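PDB 3TEE: flagella basal body P-ring formation protein flgA from Salmonella typhimurium, which takes part in assembly of the flagellar P-ring in the periplasm, where it probably acts as a chaperone or modulator of the ring-building process. Local coordinates for residues I83-L89 / A118-L124; Y76-A81 / A92-L96; N31-S35 / E62-L66. All blocks are in the same frame, centred on the assembly; numbering follows the deposited sequence.

Contact 1. Residues I83-L89 / A118-L124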
ATOM      1  N   ILE A  83       0.443  18.498   8.980  1.00 32.69           N
ATOM      2  CA  ILE A  83       0.490  18.330   7.541  1.00 33.24           C
ATOM      3  C   ILE A  83      -0.839  18.815   6.984  1.00 40.63           C
ATOM      4  O   ILE A  83      -1.884  18.340   7.410  1.00 39.62           O
ATOM      5  CB  ILE A  83       0.778  16.863   7.093  1.00 34.42           C
ATOM      6  CG1 ILE A  83       2.011  16.272   7.798  1.00 31.41           C
ATOM      7  CG2 ILE A  83       0.927  16.798   5.556  1.00 37.71           C
ATOM      8  CD1 ILE A  83       2.207  14.709   7.519  1.00 31.73           C
ATOM      9  N   ALA A  84      -0.801  19.721   6.015  1.00 41.77           N
ATOM     10  CA  ALA A  84      -2.027  20.221   5.387  1.00 42.58           C
ATOM     11  C   ALA A  84      -2.459  19.274   4.292  1.00 46.55           C
ATOM     12  O   ALA A  84      -1.627  18.534   3.759  1.00 44.32           O
ATOM     13  CB  ALA A  84      -1.781  21.607   4.803  1.00 44.07           C
ATOM     14  N   ARG A  85      -3.757  19.306   3.922  1.00 45.79           N
ATOM     15  CA  ARG A  85      -4.292  18.536   2.791  1.00 46.02           C
ATOM     16  C   ARG A  85      -3.461  18.982   1.563  1.00 48.28           C
ATOM     17  O   ARG A  85      -3.178  20.171   1.430  1.00 47.97           O
ATOM     18  CB  ARG A  85      -5.788  18.860   2.580  1.00 48.93           C
ATOM     19  CG  ARG A  85      -6.385  18.237   1.316  1.00 64.79           C
ATOM     20  CD  ARG A  85      -7.818  18.668   1.084  1.00 83.20           C
ATOM     21  NE  ARG A  85      -8.089  18.899  -0.338  1.00 98.03           N
ATOM     22  CZ  ARG A  85      -8.041  20.089  -0.932  1.00115.09           C
ATOM     23  NH1 ARG A  85      -7.731  21.176  -0.236  1.00 98.81           N
ATOM     24  NH2 ARG A  85      -8.298  20.200  -2.230  1.00107.13           N
ATOM     25  N   GLY A  86      -2.953  18.025   0.794  1.00 43.62           N
ATOM     26  CA  GLY A  86      -2.098  18.326  -0.351  1.00 44.11           C
ATOM     27  C   GLY A  86      -0.617  18.413  -0.025  1.00 49.01           C
ATOM     28  O   GLY A  86       0.206  18.451  -0.940  1.00 48.64           O
ATOM     29  N   GLY A  87      -0.271  18.385   1.274  1.00 44.36           N
ATOM     30  CA  GLY A  87       1.107  18.445   1.751  1.00 42.43           C
ATOM     31  C   GLY A  87       1.851  17.138   1.573  1.00 45.08           C
ATOM     32  O   GLY A  87       1.282  16.055   1.788  1.00 42.49           O
ATOM     33  N   LYS A  88       3.140  17.235   1.163  1.00 42.22           N
ATOM     34  CA  LYS A  88       4.006  16.071   0.962  1.00 42.35           C
ATOM     35  C   LYS A  88       4.385  15.499   2.323  1.00 44.32           C
ATOM     36  O   LYS A  88       4.659  16.260   3.245  1.00 44.46           O
ATOM     37  CB  LYS A  88       5.315  16.470   0.254  1.00 46.00           C
ATOM     38  CG  LYS A  88       5.155  16.911  -1.195  1.00 67.61           C
ATOM     39  CD  LYS A  88       6.492  17.367  -1.765  1.00 80.82           C
ATOM     40  CE  LYS A  88       6.375  17.864  -3.188  1.00 96.05           C
ATOM     41  NZ  LYS A  88       7.663  18.422  -3.686  1.00106.45           N
ATOM     42  N   LEU A  89       4.414  14.176   2.436  1.00 41.04           N
ATOM     43  CA  LEU A  89       4.878  13.467   3.623  1.00 40.23           C
ATOM     44  C   LEU A  89       6.398  13.410   3.450  1.00 48.29           C
ATOM     45  O   LEU A  89       6.879  12.984   2.390  1.00 49.35           O
ATOM     46  CB  LEU A  89       4.270  12.052   3.689  1.00 39.04           C
ATOM     47  CG  LEU A  89       2.934  11.898   4.434  1.00 42.34           C
ATOM     48  CD1 LEU A  89       1.759  12.615   3.710  1.00 42.45           C
ATOM     49  CD2 LEU A  89       2.612  10.434   4.678  1.00 41.32           C
ATOM     50  N   ALA A 118       4.438  10.143  -0.987  1.00 49.54           N
ATOM     51  CA  ALA A 118       3.039  10.190  -0.566  1.00 46.74           C
ATOM     52  C   ALA A 118       2.648  11.628  -0.273  1.00 45.62           C
ATOM     53  O   ALA A 118       3.496  12.456   0.058  1.00 44.30           O
ATOM     54  CB  ALA A 118       2.820   9.318   0.653  1.00 47.08           C
ATOM     55  N   VAL A 119       1.366  11.947  -0.472  1.00 41.48           N
ATOM     56  CA  VAL A 119       0.809  13.274  -0.261  1.00 40.36           C
ATOM     57  C   VAL A 119      -0.444  13.098   0.595  1.00 42.05           C
ATOM     58  O   VAL A 119      -1.187  12.129   0.406  1.00 40.56           O
ATOM     59  CB  VAL A 119       0.523  13.960  -1.635  1.00 44.32           C
ATOM     60  CG1 VAL A 119      -0.324  15.208  -1.475  1.00 43.93           C
ATOM     61  CG2 VAL A 119       1.828  14.301  -2.371  1.00 43.81           C
ATOM     62  N   SER A 120      -0.675  14.019   1.544  1.00 38.69           N
ATOM     63  CA  SER A 120      -1.826  13.908   2.426  1.00 38.38           C
ATOM     64  C   SER A 120      -3.126  14.318   1.748  1.00 42.87           C
ATOM     65  O   SER A 120      -3.176  15.328   1.046  1.00 43.34           O
ATOM     66  CB  SER A 120      -1.623  14.755   3.680  1.00 40.88           C
ATOM     67  OG  SER A 120      -2.632  14.424   4.615  1.00 41.36           O
ATOM     68  N   LEU A 121      -4.178  13.541   1.985  1.00 40.77           N
ATOM     69  CA  LEU A 121      -5.532  13.860   1.521  1.00 42.68           C
ATOM     70  C   LEU A 121      -6.247  14.699   2.588  1.00 46.37           C
ATOM     71  O   LEU A 121      -7.322  15.229   2.326  1.00 47.37           O
ATOM     72  CB  LEU A 121      -6.343  12.578   1.247  1.00 43.08           C
ATOM     73  CG  LEU A 121      -5.877  11.715   0.060  1.00 48.60           C
ATOM     74  CD1 LEU A 121      -6.603  10.391   0.052  1.00 49.37           C
ATOM     75  CD2 LEU A 121      -6.092  12.441  -1.279  1.00 51.21           C
ATOM     76  N   ARG A 122      -5.663  14.809   3.795  1.00 42.83           N
ATOM     77  CA  ARG A 122      -6.304  15.515   4.916  1.00 43.39           C
ATOM     78  C   ARG A 122      -5.365  16.413   5.686  1.00 43.85           C
ATOM     79  O   ARG A 122      -4.151  16.254   5.597  1.00 41.55           O
ATOM     80  CB  ARG A 122      -6.859  14.494   5.942  1.00 45.36           C
ATOM     81  CG  ARG A 122      -7.673  13.337   5.383  1.00 58.73           C
ATOM     82  CD  ARG A 122      -8.422  12.643   6.488  1.00 69.93           C
ATOM     83  NE  ARG A 122      -8.964  11.364   6.039  1.00 79.61           N
ATOM     84  CZ  ARG A 122      -9.375  10.401   6.856  1.00 93.18           C
ATOM     85  NH1 ARG A 122      -9.295  10.559   8.174  1.00 72.80           N
ATOM     86  NH2 ARG A 122      -9.859   9.268   6.365  1.00 84.03           N
ATOM     87  N   ASP A 123      -5.939  17.291   6.541  1.00 40.12           N
ATOM     88  CA  ASP A 123      -5.159  18.072   7.496  1.00 39.76           C
ATOM     89  C   ASP A 123      -4.832  17.085   8.616  1.00 42.61           C
ATOM     90  O   ASP A 123      -5.739  16.582   9.284  1.00 43.50           O
ATOM     91  CB  ASP A 123      -5.956  19.262   8.057  1.00 41.83           C
ATOM     92  CG  ASP A 123      -6.350  20.281   7.013  1.00 50.74           C
ATOM     93  OD1 ASP A 123      -5.534  20.540   6.090  1.00 47.65           O
ATOM     94  OD2 ASP A 123      -7.478  20.808   7.103  1.00 62.96           O
ATOM     95  N   LEU A 124      -3.545  16.752   8.775  1.00 37.67           N
ATOM     96  CA  LEU A 124      -3.124  15.791   9.784  1.00 35.30           C
ATOM     97  C   LEU A 124      -2.467  16.462  10.979  1.00 37.72           C
ATOM     98  O   LEU A 124      -1.788  17.491  10.841  1.00 35.05           O
ATOM     99  CB  LEU A 124      -2.210  14.699   9.164  1.00 34.70           C
ATOM    100  CG  LEU A 124      -2.815  13.862   7.993  1.00 38.76           C
ATOM    101  CD1 LEU A 124      -1.780  12.880   7.434  1.00 38.05           C
ATOM    102  CD2 LEU A 124      -4.043  13.074   8.452  1.00 39.77           C
TER
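Ile-83 and Leu-124 trade both backbone bonds of an antiparallel hydrogen-bonded pair, Leu-124 N reaching Ile-83 O at 2.7 Å and Ile-83 N reaching Leu-124 O at 3.1 Å. Beyond this bridge the 83-89 loop turns back: Ala-84 to Gly-87 form a type II turn, closed by Gly-87 N to Ala-84 O, and two backbone bonds tie it to Ser-120. Gly-86 N gives a bond to Ser-120 O (2.7 Å), and Ser-120 N returns one to Gly-87 O (2.8 Å). Further on, Leu-89 N bonds to Ala-118 O. The carboxylate of Asp-123 takes Arg-85 N on the anti side of OD1 (3.1 Å), 28° out of its plane. Arg-85 lays CG against Leu-121 O.

Leu-89 reaches with CD1 to Ser-120 N (3.5 Å), while Ile-83 CG2, anti to the backbone N, touches Ser-120 CB. The serine hydroxyl, itself opposite the backbone N (chi1 -169°), bonds from OG to Arg-122 O at 2.6 Å, in the carbonyl plane and on a lone pair. Ile-135 of the neighbouring strand 135-137 packs on Leu-89 and Ala-118. Gly-86, with phi at 89°, suits the third position of the turn, as is usual for a type II beta turn.

Contact 2. Residues Y76-A81 / A92-L96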
ATOM      1  N   TYR A  76       5.359   1.833  13.681  1.00 29.03           N
ATOM      2  CA  TYR A  76       4.350   2.225  12.705  1.00 28.70           C
ATOM      3  C   TYR A  76       4.635   3.692  12.368  1.00 30.67           C
ATOM      4  O   TYR A  76       5.359   4.368  13.100  1.00 29.54           O
ATOM      5  CB  TYR A  76       2.921   2.021  13.242  1.00 28.67           C
ATOM      6  CG  TYR A  76       2.557   2.894  14.418  1.00 29.57           C
ATOM      7  CD1 TYR A  76       1.934   4.128  14.228  1.00 30.21           C
ATOM      8  CD2 TYR A  76       2.826   2.487  15.724  1.00 29.91           C
ATOM      9  CE1 TYR A  76       1.565   4.921  15.309  1.00 29.30           C
ATOM     10  CE2 TYR A  76       2.504   3.293  16.808  1.00 31.23           C
ATOM     11  CZ  TYR A  76       1.874   4.510  16.593  1.00 34.60           C
ATOM     12  OH  TYR A  76       1.523   5.292  17.645  1.00 33.65           O
ATOM     13  N   VAL A  77       4.085   4.154  11.267  1.00 27.12           N
ATOM     14  CA  VAL A  77       4.311   5.513  10.798  1.00 26.74           C
ATOM     15  C   VAL A  77       3.256   6.414  11.442  1.00 29.73           C
ATOM     16  O   VAL A  77       2.061   6.137  11.338  1.00 28.47           O
ATOM     17  CB  VAL A  77       4.333   5.582   9.235  1.00 30.04           C
ATOM     18  CG1 VAL A  77       4.588   7.016   8.742  1.00 29.50           C
ATOM     19  CG2 VAL A  77       5.393   4.623   8.660  1.00 30.00           C
ATOM     20  N   ALA A  78       3.714   7.507  12.087  1.00 26.81           N
ATOM     21  CA  ALA A  78       2.875   8.517  12.730  1.00 26.15           C
ATOM     22  C   ALA A  78       3.270   9.916  12.220  1.00 29.40           C
ATOM     23  O   ALA A  78       4.407  10.144  11.808  1.00 28.20           O
ATOM     24  CB  ALA A  78       3.051   8.458  14.257  1.00 26.29           C
ATOM     25  N   VAL A  79       2.336  10.851  12.288  1.00 27.18           N
ATOM     26  CA  VAL A  79       2.559  12.267  11.931  1.00 26.31           C
ATOM     27  C   VAL A  79       3.458  12.903  13.027  1.00 30.31           C
ATOM     28  O   VAL A  79       3.222  12.686  14.232  1.00 29.01           O
ATOM     29  CB  VAL A  79       1.205  12.982  11.803  1.00 28.62           C
ATOM     30  CG1 VAL A  79       1.386  14.456  11.429  1.00 27.35           C
ATOM     31  CG2 VAL A  79       0.344  12.281  10.737  1.00 28.10           C
ATOM     32  N   ALA A  80       4.533  13.582  12.606  1.00 28.68           N
ATOM     33  CA  ALA A  80       5.489  14.233  13.519  1.00 29.63           C
ATOM     34  C   ALA A  80       5.330  15.762  13.547  1.00 33.76           C
ATOM     35  O   ALA A  80       5.863  16.395  14.458  1.00 33.88           O
ATOM     36  CB  ALA A  80       6.920  13.884  13.124  1.00 30.48           C
ATOM     37  N   ALA A  81       4.667  16.345  12.537  1.00 31.45           N
ATOM     38  CA  ALA A  81       4.431  17.798  12.460  1.00 33.44           C
ATOM     39  C   ALA A  81       3.123  17.993  11.749  1.00 35.60           C
ATOM     40  O   ALA A  81       2.766  17.120  10.963  1.00 35.16           O
ATOM     41  CB  ALA A  81       5.557  18.488  11.674  1.00 35.14           C
ATOM     42  N   ALA A  92      10.599  15.164   7.785  1.00 37.35           N
ATOM     43  CA  ALA A  92      10.374  16.243   8.744  1.00 36.98           C
ATOM     44  C   ALA A  92       8.966  16.169   9.351  1.00 37.45           C
ATOM     45  O   ALA A  92       8.740  16.721  10.424  1.00 38.01           O
ATOM     46  CB  ALA A  92      10.568  17.595   8.063  1.00 38.75           C
ATOM     47  N   ASN A  93       8.016  15.504   8.684  1.00 31.77           N
ATOM     48  CA  ASN A  93       6.639  15.508   9.198  1.00 30.81           C
ATOM     49  C   ASN A  93       5.989  14.144   9.482  1.00 33.41           C
ATOM     50  O   ASN A  93       4.840  14.105   9.895  1.00 29.59           O
ATOM     51  CB  ASN A  93       5.754  16.420   8.335  1.00 29.35           C
ATOM     52  CG  ASN A  93       5.572  15.929   6.919  1.00 41.23           C
ATOM     53  OD1 ASN A  93       5.774  14.753   6.621  1.00 33.53           O
ATOM     54  ND2 ASN A  93       5.094  16.793   6.037  1.00 33.24           N
ATOM     55  N   VAL A  94       6.700  13.030   9.203  1.00 32.50           N
ATOM     56  CA  VAL A  94       6.208  11.671   9.515  1.00 34.21           C
ATOM     57  C   VAL A  94       7.376  10.895  10.058  1.00 43.76           C
ATOM     58  O   VAL A  94       8.487  11.026   9.529  1.00 46.34           O
ATOM     59  CB  VAL A  94       5.528  10.887   8.350  1.00 37.66           C
ATOM     60  CG1 VAL A  94       4.228  11.541   7.905  1.00 36.17           C
ATOM     61  CG2 VAL A  94       6.486  10.665   7.172  1.00 38.94           C
ATOM     62  N   THR A  95       7.141  10.083  11.102  1.00 40.40           N
ATOM     63  CA  THR A  95       8.201   9.290  11.729  1.00 39.45           C
ATOM     64  C   THR A  95       7.692   7.932  12.202  1.00 38.51           C
ATOM     65  O   THR A  95       6.498   7.683  12.246  1.00 35.38           O
ATOM     66  CB  THR A  95       8.758  10.029  12.968  1.00 50.99           C
ATOM     67  OG1 THR A  95       7.728  10.172  13.952  1.00 48.10           O
ATOM     68  CG2 THR A  95       9.317  11.365  12.631  1.00 61.03           C
ATOM     69  N   LEU A  96       8.610   7.127  12.690  1.00 37.63           N
ATOM     70  CA  LEU A  96       8.303   5.819  13.256  1.00 37.00           C
ATOM     71  C   LEU A  96       8.120   5.987  14.738  1.00 40.91           C
ATOM     72  O   LEU A  96       8.951   6.598  15.406  1.00 42.62           O
ATOM     73  CB  LEU A  96       9.449   4.835  12.977  1.00 37.03           C
ATOM     74  CG  LEU A  96       9.610   4.284  11.570  1.00 42.48           C
ATOM     75  CD1 LEU A  96      10.771   3.320  11.554  1.00 44.00           C
ATOM     76  CD2 LEU A  96       8.363   3.486  11.102  1.00 41.06           C
TER
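Ala-78 and Thr-95 are joined by two backbone bonds, Ala-78 N to Thr-95 O and Thr-95 N to Ala-78 O, both 2.8 Å. They make the hydrogen-bonded pair of an antiparallel strand pairing, 76-79 against 94-96, inside the sheet in which strand 62-79 neighbours strand 94-100. The non-hydrogen-bonded pairs Val-77 with Leu-96 and Val-79 with Val-94 flank it.

Past the end of the strand pairing the pattern changes. Ala-80 N reaches Asn-93 O at 2.8 Å, but from above the carbonyl plane, 61° out of it, and Ala-81 N adds a weak bond to the same oxygen. Asn-93 thus receives two successive amides as the first strand leaves the sheet; its own side chain is busy elsewhere, OD1 with Thr-90 N and ND2 with Lys-88 O.

On the face carrying Val-77, Val-79, Val-94 and Leu-96, Val-77 CG1 meets Val-94 CB and Val-77 CG2 meets Leu-96 CD2, each at 4.0 Å and each pair of side chains set at a slant. Val-77 CG1 lies opposite the backbone N (chi1 -179°), the branch that meets Val-94; Ile-115 touches Val-94 from a loop. On the other side of the sheet Thr-95 holds its methyl anti to its own carbonyl carbon, where Thr-95 CG2 lies 3.5 Å from Ala-80 CB.

Contact 3. Residues N31-S35 / E62-L66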
ATOM      1  N   ASN A  31     -10.836 -26.737  27.097  1.00 63.19           N
ATOM      2  CA  ASN A  31     -11.297 -28.098  26.812  1.00 64.29           C
ATOM      3  C   ASN A  31     -11.205 -28.398  25.311  1.00 67.39           C
ATOM      4  O   ASN A  31     -11.090 -29.564  24.923  1.00 67.26           O
ATOM      5  CB  ASN A  31     -12.725 -28.327  27.333  1.00 70.81           C
ATOM      6  CG  ASN A  31     -12.898 -28.058  28.815  1.00103.92           C
ATOM      7  OD1 ASN A  31     -13.644 -27.159  29.219  1.00102.65           O
ATOM      8  ND2 ASN A  31     -12.210 -28.822  29.658  1.00 95.81           N
ATOM      9  N   LEU A  32     -11.246 -27.337  24.469  1.00 61.58           N
ATOM     10  CA  LEU A  32     -11.103 -27.477  23.028  1.00 59.64           C
ATOM     11  C   LEU A  32      -9.650 -27.289  22.524  1.00 55.73           C
ATOM     12  O   LEU A  32      -9.436 -27.052  21.336  1.00 53.86           O
ATOM     13  CB  LEU A  32     -12.161 -26.699  22.223  1.00 60.28           C
ATOM     14  CG  LEU A  32     -12.321 -25.201  22.421  1.00 65.21           C
ATOM     15  CD1 LEU A  32     -11.484 -24.421  21.415  1.00 65.81           C
ATOM     16  CD2 LEU A  32     -13.767 -24.802  22.232  1.00 67.39           C
ATOM     17  N   LEU A  33      -8.657 -27.441  23.431  1.00 47.03           N
ATOM     18  CA  LEU A  33      -7.239 -27.342  23.081  1.00 44.60           C
ATOM     19  C   LEU A  33      -6.777 -28.628  22.399  1.00 44.14           C
ATOM     20  O   LEU A  33      -7.303 -29.708  22.715  1.00 43.41           O
ATOM     21  CB  LEU A  33      -6.354 -27.093  24.326  1.00 43.68           C
ATOM     22  CG  LEU A  33      -6.356 -25.680  24.925  1.00 47.08           C
ATOM     23  CD1 LEU A  33      -5.565 -25.667  26.232  1.00 47.74           C
ATOM     24  CD2 LEU A  33      -5.777 -24.639  23.948  1.00 45.37           C
ATOM     25  N   PRO A  34      -5.788 -28.561  21.474  1.00 39.18           N
ATOM     26  CA  PRO A  34      -5.297 -29.807  20.840  1.00 38.98           C
ATOM     27  C   PRO A  34      -4.688 -30.770  21.874  1.00 42.89           C
ATOM     28  O   PRO A  34      -4.105 -30.313  22.860  1.00 41.01           O
ATOM     29  CB  PRO A  34      -4.241 -29.306  19.860  1.00 40.06           C
ATOM     30  CG  PRO A  34      -3.858 -27.973  20.355  1.00 42.56           C
ATOM     31  CD  PRO A  34      -5.077 -27.382  20.947  1.00 38.60           C
ATOM     32  N   SER A  35      -4.859 -32.083  21.677  1.00 41.15           N
ATOM     33  CA  SER A  35      -4.352 -33.110  22.601  1.00 41.90           C
ATOM     34  C   SER A  35      -2.915 -33.502  22.306  1.00 46.24           C
ATOM     35  O   SER A  35      -2.240 -34.017  23.198  1.00 47.08           O
ATOM     36  CB  SER A  35      -5.209 -34.371  22.517  1.00 48.26           C
ATOM     37  OG  SER A  35      -6.582 -34.074  22.705  1.00 64.13           O
ATOM     38  N   GLU A  62      -7.975 -34.440  15.046  1.00 34.82           N
ATOM     39  CA  GLU A  62      -8.510 -33.196  15.591  1.00 33.45           C
ATOM     40  C   GLU A  62      -8.235 -32.028  14.694  1.00 35.75           C
ATOM     41  O   GLU A  62      -7.130 -31.896  14.182  1.00 35.34           O
ATOM     42  CB  GLU A  62      -7.933 -32.841  16.980  1.00 35.18           C
ATOM     43  CG  GLU A  62      -8.196 -33.858  18.079  1.00 46.69           C
ATOM     44  CD  GLU A  62      -7.432 -33.601  19.364  1.00 53.18           C
ATOM     45  OE1 GLU A  62      -7.073 -32.433  19.631  1.00 41.48           O
ATOM     46  OE2 GLU A  62      -7.227 -34.570  20.123  1.00 62.16           O
ATOM     47  N   LYS A  63      -9.192 -31.112  14.606  1.00 31.84           N
ATOM     48  CA  LYS A  63      -9.021 -29.838  13.934  1.00 31.06           C
ATOM     49  C   LYS A  63      -9.668 -28.804  14.866  1.00 35.22           C
ATOM     50  O   LYS A  63     -10.868 -28.552  14.777  1.00 35.51           O
ATOM     51  CB  LYS A  63      -9.647 -29.849  12.521  1.00 32.14           C
ATOM     52  CG  LYS A  63      -9.488 -28.500  11.821  1.00 39.32           C
ATOM     53  CD  LYS A  63     -10.254 -28.481  10.497  1.00 45.17           C
ATOM     54  CE  LYS A  63      -9.950 -27.224   9.726  1.00 48.02           C
ATOM     55  NZ  LYS A  63     -10.865 -27.091   8.565  1.00 51.74           N
ATOM     56  N   ARG A  64      -8.890 -28.270  15.801  1.00 31.12           N
ATOM     57  CA  ARG A  64      -9.407 -27.315  16.789  1.00 31.14           C
ATOM     58  C   ARG A  64      -9.428 -25.927  16.226  1.00 37.29           C
ATOM     59  O   ARG A  64      -8.497 -25.560  15.499  1.00 37.34           O
ATOM     60  CB  ARG A  64      -8.532 -27.296  18.062  1.00 31.28           C
ATOM     61  CG  ARG A  64      -8.282 -28.685  18.693  1.00 35.34           C
ATOM     62  CD  ARG A  64      -9.554 -29.383  19.144  1.00 42.18           C
ATOM     63  NE  ARG A  64      -9.236 -30.550  19.964  1.00 46.24           N
ATOM     64  CZ  ARG A  64     -10.060 -31.094  20.849  1.00 60.58           C
ATOM     65  NH1 ARG A  64     -11.280 -30.601  21.020  1.00 44.55           N
ATOM     66  NH2 ARG A  64      -9.669 -32.129  21.578  1.00 50.89           N
ATOM     67  N   TYR A  65     -10.460 -25.136  16.594  1.00 35.20           N
ATOM     68  CA  TYR A  65     -10.560 -23.727  16.215  1.00 36.47           C
ATOM     69  C   TYR A  65     -10.295 -22.950  17.492  1.00 40.58           C
ATOM     70  O   TYR A  65     -11.153 -22.910  18.383  1.00 42.37           O
ATOM     71  CB  TYR A  65     -11.953 -23.355  15.663  1.00 41.04           C
ATOM     72  CG  TYR A  65     -12.391 -24.014  14.374  1.00 47.41           C
ATOM     73  CD1 TYR A  65     -11.464 -24.350  13.387  1.00 50.34           C
ATOM     74  CD2 TYR A  65     -13.740 -24.201  14.088  1.00 49.99           C
ATOM     75  CE1 TYR A  65     -11.870 -24.919  12.175  1.00 50.91           C
ATOM     76  CE2 TYR A  65     -14.158 -24.738  12.870  1.00 52.03           C
ATOM     77  CZ  TYR A  65     -13.218 -25.107  11.921  1.00 60.75           C
ATOM     78  OH  TYR A  65     -13.630 -25.664  10.733  1.00 66.50           O
ATOM     79  N   LEU A  66      -9.094 -22.399  17.625  1.00 33.55           N
ATOM     80  CA  LEU A  66      -8.736 -21.661  18.825  1.00 33.17           C
ATOM     81  C   LEU A  66      -8.961 -20.177  18.634  1.00 38.46           C
ATOM     82  O   LEU A  66      -8.751 -19.651  17.541  1.00 38.54           O
ATOM     83  CB  LEU A  66      -7.269 -21.929  19.250  1.00 32.58           C
ATOM     84  CG  LEU A  66      -6.796 -23.396  19.316  1.00 35.51           C
ATOM     85  CD1 LEU A  66      -5.339 -23.454  19.706  1.00 34.35           C
ATOM     86  CD2 LEU A  66      -7.647 -24.247  20.307  1.00 38.14           C
TER
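The loop between strands 21-26 and 40-42 lies along the start of the long strand 62-79, and Ser-35 meets Glu-62 there through a two-pronged grip. The hydroxyl OG of Ser-35 donates to Glu-62 OE2 on its syn lone pair at 2.7 Å, and Ser-35 N donates to Glu-62 OE1 at 3.0 Å, also from the syn side. OE1 takes a second donor: Arg-64 NE forms a salt bridge with it at 2.9 Å, approaching from above the carboxylate plane, 55° out of it. These three donors fix the carboxylate's rotation and, with the arginine's charge, would probably favour its ionised form.

Glu-62 and Arg-64 are alternate residues of one beta strand, both directed at the loop, and this strand is paired on one side with strand 53-59. A bend at chi2 (-61°) carries the arginine chain across the loop backbone: its CD rests 3.2 Å from Leu-32 O, and Leu-33 O sits over one guanidinium face, offset toward the rim, without bonding to NE.

Toward Leu-66 the contact turns apolar. Its CD2 meets Leu-32 CD1 at 4.0 Å, the two side chains sliding past each other, and Leu-33 CD2 at 4.1 Å, crossing at about a right angle. Ile-3 of helix 2-14 packs on Leu-33 and Pro-34.

How the contacts relate
Contacts 1 and 2 are neighbours, their centres about 12 Å apart, and their segments alternate along the chain. They meet at Asn-93 and Val-94: besides the bond from the asparagine to Lys-88, Val-94 CG1 packs on Leu-89 CG at 3.7 Å and on Ile-83 CD1 at 3.8 Å. All four of their segments lie in the FlgA chaperone region. Contact 3 is remote, its centre about 42 Å from that of contact 2 and about 48 Å from that of contact 1, but it shares strand 62-79 with contact 2, which uses the far end of that strand. Glycerol, probably from crystallisation, lies near Arg-85 in contact 1 and, in contact 3, by Lys-63, whose NZ makes a weak bond to it.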